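Local coordinates for hypothetical protein Atu0492 (Agrobacterium tumefaciens, PDB 2GMY) that is of unknown function but is probably an AhpD-like antioxidant defence protein of the carboxymuconolactone decarboxylase family, with a CXXC cysteine pair suited to thiol redox chemistry, at residues V18-E22 / A129-W133; R33-I38 / Q84-L89; N46-C51 / I136-F140; W91-T96 / I123-I127. Residue numbers count along the deposited sequence, not the author numbering.

Contact 1: residues V18-E22 / A129-W133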
loop_
_atom_site.group_PDB
_atom_site.type_symbol
_atom_site.label_atom_id
_atom_site.label_comp_id
_atom_site.label_asym_id
_atom_site.label_seq_id
_atom_site.Cartn_x
_atom_site.Cartn_y
_atom_site.Cartn_z
ATOM N N VAL A 18 -24.811 -2.079 19.962
ATOM C CA VAL A 18 -24.132 -2.966 19.017
ATOM C C VAL A 18 -24.740 -4.362 19.070
ATOM O O VAL A 18 -24.918 -4.991 18.028
ATOM C CB VAL A 18 -22.596 -3.000 19.225
ATOM C CG1 VAL A 18 -21.943 -3.904 18.194
ATOM C CG2 VAL A 18 -22.003 -1.610 19.111
ATOM N N MET A 19 -25.100 -4.820 20.271
ATOM C CA MET A 19 -25.764 -6.124 20.424
ATOM C C MET A 19 -27.121 -6.199 19.717
ATOM O O MET A 19 -27.499 -7.269 19.213
ATOM C CB MET A 19 -25.902 -6.516 21.903
ATOM C CG MET A 19 -24.608 -6.998 22.545
ATOM S SD MET A 19 -23.751 -8.445 21.790
ATOM C CE MET A 19 -25.061 -9.552 21.308
ATOM N N ALA A 20 -27.835 -5.072 19.655
ATOM C CA ALA A 20 -29.108 -5.020 18.925
ATOM C C ALA A 20 -28.884 -5.209 17.424
ATOM O O ALA A 20 -29.646 -5.916 16.748
ATOM C CB ALA A 20 -29.860 -3.730 19.218
ATOM N N LEU A 21 -27.828 -4.590 16.899
ATOM C CA LEU A 21 -27.515 -4.764 15.477
ATOM C C LEU A 21 -27.125 -6.211 15.190
ATOM O O LEU A 21 -27.560 -6.796 14.186
ATOM C CB LEU A 21 -26.410 -3.805 15.027
ATOM C CG LEU A 21 -25.993 -3.915 13.554
ATOM C CD1 LEU A 21 -27.172 -3.765 12.595
ATOM C CD2 LEU A 21 -24.906 -2.883 13.246
ATOM N N GLU A 22 -26.316 -6.784 16.080
ATOM C CA GLU A 22 -25.933 -8.193 15.985
ATOM C C GLU A 22 -27.163 -9.112 15.974
ATOM O O GLU A 22 -27.257 -10.042 15.172
ATOM C CB GLU A 22 -25.009 -8.545 17.149
ATOM C CG GLU A 22 -24.480 -9.976 17.144
ATOM C CD GLU A 22 -23.648 -10.295 15.908
ATOM O OE1 GLU A 22 -22.926 -9.406 15.421
ATOM O OE2 GLU A 22 -23.739 -11.443 15.427
ATOM N N ALA A 129 -21.568 -4.832 10.405
ATOM C CA ALA A 129 -21.627 -5.254 11.803
ATOM C C ALA A 129 -20.319 -5.901 12.276
ATOM O O ALA A 129 -19.783 -5.527 13.321
ATOM C CB ALA A 129 -22.817 -6.178 12.043
ATOM N N ILE A 130 -19.772 -6.840 11.505
ATOM C CA ILE A 130 -18.534 -7.480 11.956
ATOM C C ILE A 130 -17.397 -6.465 11.927
ATOM O O ILE A 130 -16.527 -6.477 12.788
ATOM C CB ILE A 130 -18.199 -8.783 11.170
ATOM C CG1 ILE A 130 -16.958 -9.472 11.763
ATOM C CG2 ILE A 130 -18.097 -8.518 9.681
ATOM C CD1 ILE A 130 -17.111 -9.878 13.258
ATOM N N ASN A 131 -17.434 -5.550 10.959
ATOM C CA ASN A 131 -16.397 -4.527 10.900
ATOM C C ASN A 131 -16.406 -3.627 12.150
ATOM O O ASN A 131 -15.359 -3.132 12.583
ATOM C CB ASN A 131 -16.506 -3.716 9.609
ATOM C CG ASN A 131 -15.653 -4.308 8.512
ATOM O OD1 ASN A 131 -14.464 -4.003 8.396
ATOM N ND2 ASN A 131 -16.243 -5.198 7.719
ATOM N N THR A 132 -17.593 -3.455 12.738
ATOM C CA THR A 132 -17.731 -2.730 13.996
ATOM C C THR A 132 -17.160 -3.558 15.156
ATOM O O THR A 132 -16.338 -3.059 15.934
ATOM C CB THR A 132 -19.191 -2.313 14.231
ATOM O OG1 THR A 132 -19.528 -1.286 13.280
ATOM C CG2 THR A 132 -19.378 -1.747 15.642
ATOM N N TRP A 133 -17.579 -4.814 15.279
ATOM C CA TRP A 133 -17.030 -5.667 16.345
ATOM C C TRP A 133 -15.505 -5.759 16.257
ATOM O O TRP A 133 -14.814 -5.686 17.277
ATOM C CB TRP A 133 -17.618 -7.076 16.298
ATOM C CG TRP A 133 -19.027 -7.191 16.767
ATOM C CD1 TRP A 133 -20.105 -7.592 16.027
ATOM C CD2 TRP A 133 -19.518 -6.941 18.092
ATOM N NE1 TRP A 133 -21.241 -7.597 16.812
ATOM C CE2 TRP A 133 -20.907 -7.200 18.081
ATOM C CE3 TRP A 133 -18.917 -6.517 19.287
ATOM C CZ2 TRP A 133 -21.717 -7.052 19.232
ATOM C CZ3 TRP A 133 -19.716 -6.364 20.427
ATOM C CH2 TRP A 133 -21.101 -6.630 20.388
#
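The polar part of this contact is one hydrogen bond: the indole NE1 of Trp133 donates to Glu22 OE1 at 2.8 Å, with the carboxylate oxygen at the edge of the ring and near its plane. The angle at the hydrogen, 134°, is well short of straight. The other carboxylate oxygen, OE2, makes a salt bridge to Lys39 on helix 32-45, so Glu22 joins three helices. Aromatic contacts come next. Val18 CG1 lies over one face of the indole, 3.5 Å from the centroid of the six-membered ring and 19° off its normal, a close CH-pi contact. Met19 SD approaches obliquely, 3.5 Å from Trp133 CH2, a Met-aromatic contact made although its CA-to-CB bond points away. All this joins helix 12-26 to the long helix 117-139 of the all-helical AhpD-like fold; the short segments run roughly antiparallel, at 145°, with their axes 10.5 Å apart. The remaining contacts are aliphatic. Leu21 CD2 meets Ala129 CB at 4.1 Å, close to where the backbones come nearest (Glu22 CA to Ala129 CA, 6.7 Å), and Val18 CG1 reaches Thr132 CG2 at 4.2 Å. Val18 also packs on Val125 of the second subunit, and Leu21 on Ala17 of that same subunit.

Contact 2: residues R33-I38 / Q84-L89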
loop_
_atom_site.group_PDB
_atom_site.type_symbol
_atom_site.label_atom_id
_atom_site.label_comp_id
_atom_site.label_asym_id
_atom_site.label_seq_id
_atom_site.Cartn_x
_atom_site.Cartn_y
_atom_site.Cartn_z
ATOM N N ARG A 33 -24.472 -20.330 7.235
ATOM C CA ARG A 33 -23.181 -20.540 6.586
ATOM C C ARG A 33 -22.605 -19.230 6.036
ATOM O O ARG A 33 -21.399 -18.971 6.158
ATOM C CB ARG A 33 -23.306 -21.559 5.458
ATOM C CG ARG A 33 -21.978 -21.805 4.778
ATOM C CD ARG A 33 -22.055 -22.760 3.605
ATOM N NE ARG A 33 -22.948 -22.316 2.543
ATOM C CZ ARG A 33 -24.159 -22.818 2.333
ATOM N NH1 ARG A 33 -24.623 -23.776 3.127
ATOM N NH2 ARG A 33 -24.907 -22.366 1.329
ATOM N N PHE A 34 -23.472 -18.407 5.456
ATOM C CA PHE A 34 -23.044 -17.121 4.885
ATOM C C PHE A 34 -22.699 -16.116 5.985
ATOM O O PHE A 34 -21.752 -15.325 5.848
ATOM C CB PHE A 34 -24.109 -16.555 3.940
ATOM C CG PHE A 34 -24.410 -17.443 2.751
ATOM C CD1 PHE A 34 -23.397 -18.171 2.114
ATOM C CD2 PHE A 34 -25.707 -17.523 2.248
ATOM C CE1 PHE A 34 -23.681 -18.989 1.003
ATOM C CE2 PHE A 34 -25.996 -18.335 1.146
ATOM C CZ PHE A 34 -24.974 -19.066 0.528
ATOM N N ILE A 35 -23.464 -16.147 7.076
ATOM C CA ILE A 35 -23.166 -15.293 8.222
ATOM C C ILE A 35 -21.795 -15.669 8.806
ATOM O O ILE A 35 -20.959 -14.793 9.061
ATOM C CB ILE A 35 -24.289 -15.344 9.284
ATOM C CG1 ILE A 35 -25.590 -14.801 8.684
ATOM C CG2 ILE A 35 -23.880 -14.530 10.521
ATOM C CD1 ILE A 35 -26.796 -14.901 9.640
ATOM N N HIS A 36 -21.554 -16.968 8.987
ATOM C CA HIS A 36 -20.246 -17.440 9.461
ATOM C C HIS A 36 -19.106 -16.990 8.553
ATOM O O HIS A 36 -18.070 -16.516 9.018
ATOM C CB HIS A 36 -20.217 -18.963 9.534
ATOM C CG HIS A 36 -21.131 -19.529 10.568
ATOM N ND1 HIS A 36 -21.257 -18.977 11.823
ATOM C CD2 HIS A 36 -21.943 -20.613 10.545
ATOM C CE1 HIS A 36 -22.116 -19.694 12.530
ATOM N NE2 HIS A 36 -22.548 -20.689 11.775
ATOM N N LEU A 37 -19.307 -17.156 7.257
ATOM C CA LEU A 37 -18.309 -16.782 6.255
ATOM C C LEU A 37 -17.985 -15.293 6.320
ATOM O O LEU A 37 -16.815 -14.894 6.293
ATOM C CB LEU A 37 -18.854 -17.152 4.873
ATOM C CG LEU A 37 -17.958 -16.861 3.674
ATOM C CD1 LEU A 37 -18.326 -17.812 2.556
ATOM C CD2 LEU A 37 -18.044 -15.386 3.228
ATOM N N ILE A 38 -19.026 -14.466 6.355
ATOM C CA ILE A 38 -18.843 -13.013 6.441
ATOM C C ILE A 38 -18.037 -12.646 7.692
ATOM O O ILE A 38 -17.075 -11.859 7.618
ATOM C CB ILE A 38 -20.212 -12.287 6.462
ATOM C CG1 ILE A 38 -20.871 -12.353 5.090
ATOM C CG2 ILE A 38 -20.043 -10.848 6.955
ATOM C CD1 ILE A 38 -22.391 -12.086 5.142
ATOM N N GLN A 84 -20.845 -19.567 -5.417
ATOM C CA GLN A 84 -21.626 -18.633 -4.613
ATOM C C GLN A 84 -20.805 -18.098 -3.437
ATOM O O GLN A 84 -20.796 -16.892 -3.187
ATOM C CB GLN A 84 -22.881 -19.306 -4.079
ATOM C CG GLN A 84 -23.767 -18.365 -3.290
ATOM C CD GLN A 84 -25.081 -19.008 -2.897
ATOM O OE1 GLN A 84 -25.133 -20.197 -2.577
ATOM N NE2 GLN A 84 -26.151 -18.205 -2.880
ATOM N N GLU A 85 -20.130 -18.995 -2.717
ATOM C CA GLU A 85 -19.245 -18.568 -1.610
ATOM C C GLU A 85 -18.142 -17.633 -2.111
ATOM O O GLU A 85 -17.819 -16.625 -1.450
ATOM C CB GLU A 85 -18.622 -19.769 -0.899
ATOM C CG GLU A 85 -19.642 -20.541 -0.092
ATOM C CD GLU A 85 -19.102 -21.835 0.499
ATOM O OE1 GLU A 85 -18.253 -22.494 -0.142
ATOM O OE2 GLU A 85 -19.543 -22.195 1.608
ATOM N N ARG A 86 -17.557 -17.956 -3.265
ATOM C CA ARG A 86 -16.544 -17.071 -3.848
ATOM C C ARG A 86 -17.073 -15.685 -4.168
ATOM O O ARG A 86 -16.372 -14.687 -3.985
ATOM C CB ARG A 86 -15.903 -17.672 -5.100
ATOM C CG ARG A 86 -15.111 -18.910 -4.800
ATOM C CD ARG A 86 -14.458 -19.460 -6.065
ATOM N NE ARG A 86 -13.340 -18.623 -6.508
ATOM C CZ ARG A 86 -12.125 -18.632 -5.957
ATOM N NH1 ARG A 86 -11.844 -19.447 -4.940
ATOM N NH2 ARG A 86 -11.188 -17.813 -6.422
ATOM N N ALA A 87 -18.314 -15.625 -4.649
ATOM C CA ALA A 87 -18.941 -14.353 -4.967
ATOM C C ALA A 87 -19.086 -13.541 -3.685
ATOM O O ALA A 87 -18.775 -12.353 -3.637
ATOM C CB ALA A 87 -20.289 -14.598 -5.597
ATOM N N LEU A 88 -19.541 -14.198 -2.629
ATOM C CA LEU A 88 -19.706 -13.537 -1.344
ATOM C C LEU A 88 -18.354 -13.080 -0.781
ATOM O O LEU A 88 -18.215 -11.939 -0.363
ATOM C CB LEU A 88 -20.414 -14.480 -0.365
ATOM C CG LEU A 88 -20.690 -13.967 1.049
ATOM C CD1 LEU A 88 -21.380 -12.602 1.045
ATOM C CD2 LEU A 88 -21.512 -15.002 1.829
ATOM N N LEU A 89 -17.357 -13.966 -0.805
ATOM C CA LEU A 89 -16.006 -13.638 -0.304
ATOM C C LEU A 89 -15.414 -12.413 -1.013
ATOM O O LEU A 89 -14.824 -11.535 -0.373
ATOM C CB LEU A 89 -15.079 -14.847 -0.448
ATOM C CG LEU A 89 -15.320 -15.940 0.593
ATOM C CD1 LEU A 89 -14.817 -17.294 0.110
ATOM C CD2 LEU A 89 -14.696 -15.562 1.946
#
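Leu37 lies against Leu88 and Leu89: its CD2 is 3.7 Å from Leu88 CG and 3.6 Å from Leu89 CD2, while its CD1 touches Glu85 CB at 4.0 Å. Leu88 in turn sits among residues of the other helix, its CD2 3.7 Å from Phe34 CB and its CD1 4.1 Å from Ile38 CG1. Segments 33-38 and 84-89, on helices 32-45 and 83-96, cross at -40° with their axes 10.6 Å apart, pointing broadly the same way, and helix 117-139 closes over the apolar side through Ile123 and Ile127. This is the interior of the helical AhpD-like domain. One turn back toward the N-termini the contact becomes polar. Phe34 turns its ring edge to Gln84, CZ to OE1 at 3.3 Å, and meets Phe115 edge-to-face. Beyond it, Arg33 NE and Glu85 OE2 form a salt bridge at 3.5 Å. Each has other partners as well: Arg33 pairs with Glu31, and Glu85 accepts from Thr82 N through OE1 and from the indole of Trp68 through OE2. With no hydrogen bond crossing between the segments, the three leucines supply about half of the buried surface, and the shared, rather long salt bridge closes one end of it.

Contact 3: residues N46-C51 / I136-F140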
loop_
_atom_site.group_PDB
_atom_site.type_symbol
_atom_site.label_atom_id
_atom_site.label_comp_id
_atom_site.label_asym_id
_atom_site.label_seq_id
_atom_site.Cartn_x
_atom_site.Cartn_y
_atom_site.Cartn_z
ATOM N N ASN A 46 -9.222 -7.967 9.099
ATOM C CA ASN A 46 -9.029 -6.907 10.086
ATOM C C ASN A 46 -8.050 -7.247 11.206
ATOM O O ASN A 46 -7.821 -6.412 12.075
ATOM C CB ASN A 46 -10.362 -6.467 10.665
ATOM C CG ASN A 46 -11.166 -5.653 9.685
ATOM O OD1 ASN A 46 -10.605 -4.950 8.832
ATOM N ND2 ASN A 46 -12.484 -5.751 9.790
ATOM N N GLY A 47 -7.507 -8.465 11.198
ATOM C CA GLY A 47 -6.493 -8.850 12.184
ATOM C C GLY A 47 -7.075 -9.110 13.572
ATOM O O GLY A 47 -6.351 -9.071 14.581
ATOM N N CYS A 48 -8.374 -9.387 13.633
ATOM C CA CYS A 48 -9.048 -9.501 14.928
ATOM C C CYS A 48 -9.032 -10.940 15.450
ATOM O O CYS A 48 -9.911 -11.749 15.105
ATOM C CB CYS A 48 -10.478 -8.981 14.835
ATOM S SG CYS A 48 -11.226 -8.887 16.484
ATOM N N ALA A 49 -8.025 -11.255 16.265
ATOM C CA ALA A 49 -7.901 -12.599 16.852
ATOM C C ALA A 49 -9.105 -12.939 17.723
ATOM O O ALA A 49 -9.603 -14.073 17.695
ATOM C CB ALA A 49 -6.622 -12.718 17.657
ATOM N N PHE A 50 -9.571 -11.959 18.494
ATOM C CA PHE A 50 -10.733 -12.149 19.356
ATOM C C PHE A 50 -11.912 -12.688 18.546
ATOM O O PHE A 50 -12.534 -13.685 18.923
ATOM C CB PHE A 50 -11.122 -10.843 20.054
ATOM C CG PHE A 50 -12.238 -10.995 21.044
ATOM C CD1 PHE A 50 -11.987 -11.476 22.327
ATOM C CD2 PHE A 50 -13.540 -10.642 20.698
ATOM C CE1 PHE A 50 -13.022 -11.609 23.254
ATOM C CE2 PHE A 50 -14.583 -10.771 21.621
ATOM C CZ PHE A 50 -14.315 -11.256 22.901
ATOM N N CYS A 51 -12.210 -12.031 17.429
ATOM C CA CYS A 51 -13.333 -12.453 16.606
ATOM C C CYS A 51 -13.034 -13.707 15.799
ATOM O O CYS A 51 -13.915 -14.543 15.648
ATOM C CB CYS A 51 -13.836 -11.319 15.707
ATOM S SG CYS A 51 -14.549 -9.929 16.671
ATOM N N ILE A 136 -13.977 -2.593 17.686
ATOM C CA ILE A 136 -14.113 -2.594 19.138
ATOM C C ILE A 136 -13.110 -3.553 19.774
ATOM O O ILE A 136 -12.382 -3.173 20.695
ATOM C CB ILE A 136 -15.560 -2.946 19.556
ATOM C CG1 ILE A 136 -16.509 -1.824 19.114
ATOM C CG2 ILE A 136 -15.668 -3.196 21.069
ATOM C CD1 ILE A 136 -17.993 -2.224 19.123
ATOM N N ALA A 137 -13.055 -4.784 19.277
ATOM C CA ALA A 137 -12.184 -5.797 19.893
ATOM C C ALA A 137 -10.699 -5.477 19.727
ATOM O O ALA A 137 -9.921 -5.588 20.677
ATOM C CB ALA A 137 -12.495 -7.166 19.363
ATOM N N VAL A 138 -10.294 -5.097 18.522
ATOM C CA VAL A 138 -8.890 -4.745 18.324
ATOM C C VAL A 138 -8.591 -3.426 19.046
ATOM O O VAL A 138 -7.580 -3.302 19.755
ATOM C CB VAL A 138 -8.527 -4.683 16.827
ATOM C CG1 VAL A 138 -7.081 -4.230 16.633
ATOM C CG2 VAL A 138 -8.736 -6.049 16.187
ATOM N N GLY A 139 -9.481 -2.451 18.872
ATOM C CA GLY A 139 -9.351 -1.164 19.538
ATOM C C GLY A 139 -9.157 -1.262 21.043
ATOM O O GLY A 139 -8.352 -0.520 21.617
ATOM N N PHE A 140 -9.868 -2.186 21.685
ATOM C CA PHE A 140 -9.778 -2.314 23.149
ATOM C C PHE A 140 -8.947 -3.521 23.595
ATOM O O PHE A 140 -8.954 -3.890 24.775
ATOM C CB PHE A 140 -11.180 -2.320 23.773
ATOM C CG PHE A 140 -11.976 -1.062 23.470
ATOM C CD1 PHE A 140 -11.336 0.169 23.354
ATOM C CD2 PHE A 140 -13.352 -1.116 23.298
ATOM C CE1 PHE A 140 -12.058 1.332 23.061
ATOM C CE2 PHE A 140 -14.086 0.043 23.017
ATOM C CZ PHE A 140 -13.435 1.266 22.901
#
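Ala137, near the end of helix 117-139, loses the most surface here, and its methyl is the meeting point for three side chains. Cys48 SG is 3.6 Å from Ala137 CB, Phe50 CD2 3.9 Å and Cys51 SG 4.4 Å. The next residue, Val138, puts CG2 3.7 Å from Cys48 CB and 4.2 Å from the carbonyl O of both Asn46 and Gly47, so it covers the turn that leads from helix 32-45 into helix 49-61. Cys48 is the third main participant. Helix 32-45 finishes in a Schellman motif at Gly47, whose positive phi favours glycine, and Cys48 follows directly as the N-cap of the next helix, its SG accepting from Cys51 N at 3.4 Å. Cys48-Ala49-Phe50-Cys51 is a CXXC sequence at a helix N-terminus, placed as in the redox-active pair of AhpD; a similar role here is probable. Asn134, in the preceding turn of helix 117-139, also borders both cysteines, and Val138 packs on Gly102 of the second subunit. Cys48 SG and Cys51 SG are 3.5 Å apart, too far for a disulfide, so the pair is modelled in the reduced, unlinked state. No hydrogen bond crosses between the segments: the sulfurs rest on a small apolar surface, and their polar contact within this pair of segments is the capping bond, a setting consistent with a redox-active CXXC pair at a helix start.

Contact 4: residues W91-T96 / I123-I127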
loop_
_atom_site.group_PDB
_atom_site.type_symbol
_atom_site.label_atom_id
_atom_site.label_comp_id
_atom_site.label_asym_id
_atom_site.label_seq_id
_atom_site.Cartn_x
_atom_site.Cartn_y
_atom_site.Cartn_z
ATOM N N TRP A 91 -16.979 -9.925 -2.189
ATOM C CA TRP A 91 -17.676 -8.746 -1.686
ATOM C C TRP A 91 -17.265 -8.445 -0.252
ATOM O O TRP A 91 -17.048 -7.275 0.112
ATOM C CB TRP A 91 -19.178 -8.963 -1.770
ATOM C CG TRP A 91 -20.017 -7.754 -1.506
ATOM C CD1 TRP A 91 -20.940 -7.602 -0.501
ATOM C CD2 TRP A 91 -20.057 -6.533 -2.266
ATOM N NE1 TRP A 91 -21.551 -6.377 -0.591
ATOM C CE2 TRP A 91 -21.029 -5.696 -1.659
ATOM C CE3 TRP A 91 -19.375 -6.067 -3.393
ATOM C CZ2 TRP A 91 -21.327 -4.413 -2.144
ATOM C CZ3 TRP A 91 -19.681 -4.784 -3.883
ATOM C CH2 TRP A 91 -20.652 -3.984 -3.255
ATOM N N VAL A 92 -17.160 -9.486 0.572
ATOM C CA VAL A 92 -16.638 -9.275 1.926
ATOM C C VAL A 92 -15.281 -8.566 1.878
ATOM O O VAL A 92 -15.053 -7.588 2.600
ATOM C CB VAL A 92 -16.551 -10.591 2.714
ATOM C CG1 VAL A 92 -15.833 -10.386 4.050
ATOM C CG2 VAL A 92 -17.946 -11.147 2.940
ATOM N N ASP A 93 -14.386 -9.056 1.024
ATOM C CA ASP A 93 -13.070 -8.440 0.879
ATOM C C ASP A 93 -13.171 -6.978 0.408
ATOM O O ASP A 93 -12.577 -6.080 1.028
ATOM C CB ASP A 93 -12.232 -9.255 -0.104
ATOM C CG ASP A 93 -11.754 -10.570 0.489
ATOM O OD1 ASP A 93 -12.279 -10.992 1.540
ATOM O OD2 ASP A 93 -10.842 -11.181 -0.110
ATOM N N ALA A 94 -13.928 -6.741 -0.664
ATOM C CA ALA A 94 -14.000 -5.398 -1.266
ATOM C C ALA A 94 -14.578 -4.371 -0.296
ATOM O O ALA A 94 -14.098 -3.230 -0.198
ATOM C CB ALA A 94 -14.822 -5.431 -2.569
ATOM N N VAL A 95 -15.605 -4.798 0.445
ATOM C CA VAL A 95 -16.335 -3.902 1.343
ATOM C C VAL A 95 -15.581 -3.727 2.655
ATOM O O VAL A 95 -15.558 -2.647 3.231
ATOM C CB VAL A 95 -17.781 -4.395 1.563
ATOM C CG1 VAL A 95 -18.522 -3.531 2.578
ATOM C CG2 VAL A 95 -18.535 -4.365 0.244
ATOM N N THR A 96 -14.945 -4.793 3.137
ATOM C CA THR A 96 -14.118 -4.651 4.342
ATOM C C THR A 96 -12.976 -3.650 4.094
ATOM O O THR A 96 -12.619 -2.872 4.968
ATOM C CB THR A 96 -13.607 -6.017 4.824
ATOM O OG1 THR A 96 -14.732 -6.791 5.262
ATOM C CG2 THR A 96 -12.640 -5.873 5.974
ATOM N N ILE A 123 -26.510 -8.978 3.604
ATOM C CA ILE A 123 -25.075 -9.277 3.567
ATOM C C ILE A 123 -24.226 -8.057 3.919
ATOM O O ILE A 123 -23.281 -8.154 4.720
ATOM C CB ILE A 123 -24.693 -9.785 2.167
ATOM C CG1 ILE A 123 -25.184 -11.219 1.984
ATOM C CG2 ILE A 123 -23.167 -9.723 1.918
ATOM C CD1 ILE A 123 -25.297 -11.603 0.522
ATOM N N THR A 124 -24.560 -6.915 3.317
ATOM C CA THR A 124 -23.737 -5.718 3.462
ATOM C C THR A 124 -23.857 -5.125 4.876
ATOM O O THR A 124 -22.870 -4.669 5.446
ATOM C CB THR A 124 -24.024 -4.703 2.334
ATOM O OG1 THR A 124 -23.891 -5.365 1.059
ATOM C CG2 THR A 124 -23.037 -3.551 2.392
ATOM N N VAL A 125 -25.048 -5.178 5.459
ATOM C CA VAL A 125 -25.197 -4.800 6.869
ATOM C C VAL A 125 -24.396 -5.761 7.764
ATOM O O VAL A 125 -23.743 -5.332 8.718
ATOM C CB VAL A 125 -26.697 -4.786 7.269
ATOM C CG1 VAL A 125 -26.867 -4.614 8.771
ATOM C CG2 VAL A 125 -27.434 -3.665 6.508
ATOM N N ALA A 126 -24.436 -7.058 7.454
ATOM C CA ALA A 126 -23.656 -8.044 8.208
ATOM C C ALA A 126 -22.143 -7.720 8.127
ATOM O O ALA A 126 -21.430 -7.787 9.131
ATOM C CB ALA A 126 -23.940 -9.448 7.696
ATOM N N ILE A 127 -21.665 -7.341 6.941
ATOM C CA ILE A 127 -20.255 -6.950 6.784
ATOM C C ILE A 127 -19.972 -5.718 7.648
ATOM O O ILE A 127 -18.939 -5.638 8.314
ATOM C CB ILE A 127 -19.901 -6.669 5.307
ATOM C CG1 ILE A 127 -20.001 -7.961 4.472
ATOM C CG2 ILE A 127 -18.467 -6.096 5.173
ATOM C CD1 ILE A 127 -20.095 -7.727 2.943
#
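Ile123 comes first along helix 117-139, its CG2 3.9 Å from Trp91 CD1 at the edge of the indole. At Thr124 the contact turns polar: Trp91 NE1 donates to Thr124 OG1 at 3.0 Å and 172°, almost straight, while the same hydroxyl bonds the backbone O of Ile120 a turn earlier. Ile127, a turn after Ile123, buries more surface than any other residue here. It is a knob in a hole formed by Trp91, Val92, Val95 and Thr96 of helix 83-96: its CD1 is 3.5 Å from Trp91 CD1 and 4.0 Å from Val92 CG2, and its CG2 lies 3.6 Å from Val95 CG1 and 3.8 Å from Thr96 OG1. The segments cross at -53° in the core of the AhpD-like helical bundle. Every touching residue is buried, and the polar side chains at the interface have partners: the indole has Thr124, the Thr96 hydroxyl has Val92 O and Asn131 ND2, while the backbone O of Thr96 takes Arg135 of the second subunit.

Helix 117-139 carries contacts 1, 3 and 4, and contact 2 joins this core from helices 32-45 and 83-96. Contacts 2 and 4 are nearest, centres about 10 Å apart, sharing helix 83-96; Leu88 CD1 meets Ile123 CG2 at 3.5 Å. Asn131 links three contacts, its OD1 3.0 Å from Asn46 ND2 and its ND2 3.3 Å from Thr96 OG1, both probable hydrogen bonds. The CXXC pair lies in contact 3, about 13 Å centre to centre from contact 1, yet Trp133 CB approaches Cys51 SG to 4.2 Å. Contact 2 is about 20 Å from contact 3 between centres, on the opposite side of the chain's centre. Contacts 1, 3 and 4 all touch the second subunit.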